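Local coordinates for protein acinetobacter secreted protease CpaA (Acinetobacter nosocomialis M2, PDB 6O38) that is probably a zinc-dependent metalloprotease exported by the type II secretion system, and is bound by its chaperone CpaB, at residues Leu298-Gln303 against Pro322-Val327. Residues are numbered along the deposited sequence; the frame is centred on the assembly and turned at random.
Sequences LPNMTQ and PAQAQV
Pro322 fills the buried half of this contact, its ring fitted between Leu298 and the selenomethionine at position 301. CD of the proline meets Leu298 CB at 3.9 Å, and CG lies 3.7 Å from Met301 SE. Proline suits the place because its ring carbons offer apolar surface to both, while its CB and CG also lie against Pro299 O. Met301 sets CG beside its backbone N, 3.6 Å from Ala325 CB; the bend at chi2 (-67°) brings SE to Pro322 CG, while the terminal methyl leads away. The small methyl of Ala325 packs against Met301 CG.

Toward solvent the pairing is polar and looser. The short arm of Asn300 puts OD1 3.1 Å from Gln324 N, whose N-H it accepts in a bent bond, the donor standing 57° out of the carbonyl plane. Its amide stacks on that of Gln324, the planes 20° apart, without a hydrogen bond between them; such flat polar groups can stack while facing solvent. Between the two halves, Met301 N gives a straighter bond to Gln324 O, 3.3 Å long.

The contact joins the connection entering strand 305-310 to the loop between strands 318-320 and 330-335 of an StcE-like beta-sandwich domain. Two cross-loop N-H bonds and the apolar inner side, where Val331 touches Pro322 and Met301, together hold these strand-flanking loops against each other.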
ATOM      1  N   LEU A 298       4.062  12.360 -27.768  1.00 35.09           N
ATOM      2  CA  LEU A 298       4.285  11.325 -26.772  1.00 34.39           C
ATOM      3  C   LEU A 298       4.450   9.968 -27.456  1.00 34.11           C
ATOM      4  O   LEU A 298       3.833   9.705 -28.492  1.00 34.49           O
ATOM      5  CB  LEU A 298       3.128  11.283 -25.777  1.00 34.25           C
ATOM      6  CG  LEU A 298       3.019  12.495 -24.848  1.00 34.62           C
ATOM      7  CD1 LEU A 298       1.823  12.362 -23.917  1.00 34.62           C
ATOM      8  CD2 LEU A 298       4.303  12.684 -24.054  1.00 34.34           C
ATOM      9  N   PRO A 299       5.282   9.089 -26.901  1.00 34.95           N
ATOM     10  CA  PRO A 299       5.578   7.825 -27.581  1.00 35.00           C
ATOM     11  C   PRO A 299       4.378   6.892 -27.586  1.00 34.93           C
ATOM     12  O   PRO A 299       3.481   6.973 -26.745  1.00 34.53           O
ATOM     13  CB  PRO A 299       6.729   7.242 -26.755  1.00 34.57           C
ATOM     14  CG  PRO A 299       6.531   7.820 -25.392  1.00 33.97           C
ATOM     15  CD  PRO A 299       5.996   9.209 -25.618  1.00 34.42           C
ATOM     16  N   ASN A 300       4.375   5.996 -28.571  1.00 34.07           N
ATOM     17  CA  ASN A 300       3.330   4.987 -28.662  1.00 33.96           C
ATOM     18  C   ASN A 300       3.371   4.079 -27.439  1.00 33.39           C
ATOM     19  O   ASN A 300       4.445   3.734 -26.937  1.00 33.10           O
ATOM     20  CB  ASN A 300       3.494   4.166 -29.940  1.00 34.50           C
ATOM     21  CG  ASN A 300       3.278   4.994 -31.193  1.00 34.90           C
ATOM     22  OD1 ASN A 300       2.566   5.997 -31.172  1.00 34.87           O
ATOM     23  ND2 ASN A 300       3.895   4.576 -32.292  1.00 35.27           N
HETATM   24  N   MSE A 301       2.192   3.698 -26.959  1.00 34.18           N
HETATM   25  CA  MSE A 301       2.075   2.915 -25.734  1.00 32.93           C
HETATM   26  C   MSE A 301       2.783   1.567 -25.832  1.00 33.01           C
HETATM   27  O   MSE A 301       2.520   0.777 -26.740  1.00 33.56           O
HETATM   28  CB  MSE A 301       0.602   2.695 -25.382  1.00 34.70           C
HETATM   29  CG  MSE A 301      -0.228   3.968 -25.322  1.00 35.08           C
HETATM   30 SE   MSE A 301       0.254   5.167 -23.862  0.66 35.01          SE
HETATM   31  CE  MSE A 301      -0.226   4.034 -22.351  1.00 33.45           C
ATOM     32  N   THR A 302       3.695   1.319 -24.891  1.00 34.81           N
ATOM     33  CA  THR A 302       4.324   0.013 -24.732  1.00 34.90           C
ATOM     34  C   THR A 302       3.992  -0.612 -23.384  1.00 33.61           C
ATOM     35  O   THR A 302       4.653  -1.576 -22.978  1.00 33.80           O
ATOM     36  CB  THR A 302       5.844   0.116 -24.895  1.00 35.70           C
ATOM     37  OG1 THR A 302       6.373   1.007 -23.904  1.00 34.98           O
ATOM     38  CG2 THR A 302       6.203   0.633 -26.281  1.00 36.89           C
ATOM     39  N   GLN A 303       2.992  -0.082 -22.682  1.00 35.31           N
ATOM     40  CA  GLN A 303       2.527  -0.585 -21.396  1.00 34.25           C
ATOM     41  C   GLN A 303       1.167   0.041 -21.106  1.00 33.84           C
ATOM     42  O   GLN A 303       0.782   1.005 -21.781  1.00 34.43           O
ATOM     43  CB  GLN A 303       3.538  -0.269 -20.284  1.00 34.10           C
ATOM     44  CG  GLN A 303       3.809   1.209 -20.056  1.00 34.24           C
ATOM     45  CD  GLN A 303       4.669   1.827 -21.139  1.00 35.30           C
ATOM     46  OE1 GLN A 303       5.783   1.371 -21.399  1.00 35.82           O
ATOM     47  NE2 GLN A 303       4.156   2.873 -21.777  1.00 35.84           N
ATOM     48  N   PRO A 322      -0.343   9.913 -27.400  1.00 32.88           N
ATOM     49  CA  PRO A 322       0.238   8.866 -28.252  1.00 32.67           C
ATOM     50  C   PRO A 322      -0.630   8.556 -29.464  1.00 32.50           C
ATOM     51  O   PRO A 322      -1.850   8.422 -29.364  1.00 32.21           O
ATOM     52  CB  PRO A 322       0.339   7.664 -27.310  1.00 32.34           C
ATOM     53  CG  PRO A 322       0.478   8.268 -25.958  1.00 32.31           C
ATOM     54  CD  PRO A 322      -0.347   9.523 -25.978  1.00 32.70           C
ATOM     55  N   ALA A 323       0.023   8.438 -30.622  1.00 34.60           N
ATOM     56  CA  ALA A 323      -0.703   8.200 -31.863  1.00 34.54           C
ATOM     57  C   ALA A 323      -1.239   6.778 -31.941  1.00 34.20           C
ATOM     58  O   ALA A 323      -2.305   6.552 -32.524  1.00 34.02           O
ATOM     59  CB  ALA A 323       0.195   8.491 -33.064  1.00 34.81           C
ATOM     60  N   GLN A 324      -0.526   5.813 -31.368  1.00 35.41           N
ATOM     61  CA  GLN A 324      -0.941   4.419 -31.391  1.00 35.05           C
ATOM     62  C   GLN A 324      -1.129   3.932 -29.963  1.00 34.66           C
ATOM     63  O   GLN A 324      -0.228   4.067 -29.129  1.00 35.29           O
ATOM     64  CB  GLN A 324       0.080   3.548 -32.130  1.00 35.73           C
ATOM     65  CG  GLN A 324      -0.067   3.629 -33.640  1.00 36.28           C
ATOM     66  CD  GLN A 324       1.146   3.111 -34.384  1.00 37.45           C
ATOM     67  OE1 GLN A 324       1.858   2.231 -33.901  1.00 38.11           O
ATOM     68  NE2 GLN A 324       1.416   3.693 -35.547  1.00 37.84           N
ATOM     69  N   ALA A 325      -2.300   3.365 -29.691  1.00 34.00           N
ATOM     70  CA  ALA A 325      -2.645   2.892 -28.359  1.00 33.29           C
ATOM     71  C   ALA A 325      -3.747   1.854 -28.493  1.00 32.57           C
ATOM     72  O   ALA A 325      -4.294   1.633 -29.577  1.00 32.66           O
ATOM     73  CB  ALA A 325      -3.087   4.045 -27.453  1.00 33.21           C
ATOM     74  N   GLN A 326      -4.067   1.218 -27.373  1.00 32.39           N
ATOM     75  CA  GLN A 326      -5.145   0.245 -27.306  1.00 31.72           C
ATOM     76  C   GLN A 326      -6.175   0.705 -26.285  1.00 31.37           C
ATOM     77  O   GLN A 326      -5.861   1.469 -25.366  1.00 31.39           O
ATOM     78  CB  GLN A 326      -4.616  -1.149 -26.947  1.00 31.31           C
ATOM     79  CG  GLN A 326      -3.704  -1.748 -28.008  1.00 32.04           C
ATOM     80  CD  GLN A 326      -3.204  -3.131 -27.639  1.00 32.07           C
ATOM     81  OE1 GLN A 326      -3.688  -3.746 -26.690  1.00 31.39           O
ATOM     82  NE2 GLN A 326      -2.227  -3.626 -28.390  1.00 33.11           N
ATOM     83  N   VAL A 327      -7.416   0.245 -26.467  1.00 31.23           N
ATOM     84  CA  VAL A 327      -8.508   0.656 -25.592  1.00 31.37           C
ATOM     85  C   VAL A 327      -8.172   0.318 -24.147  1.00 30.86           C
ATOM     86  O   VAL A 327      -7.822  -0.822 -23.821  1.00 30.26           O
ATOM     87  CB  VAL A 327      -9.822  -0.006 -26.033  1.00 31.50           C
ATOM     88  CG1 VAL A 327     -10.930   0.298 -25.036  1.00 31.93           C
ATOM     89  CG2 VAL A 327     -10.207   0.467 -27.427  1.00 32.09           C
TER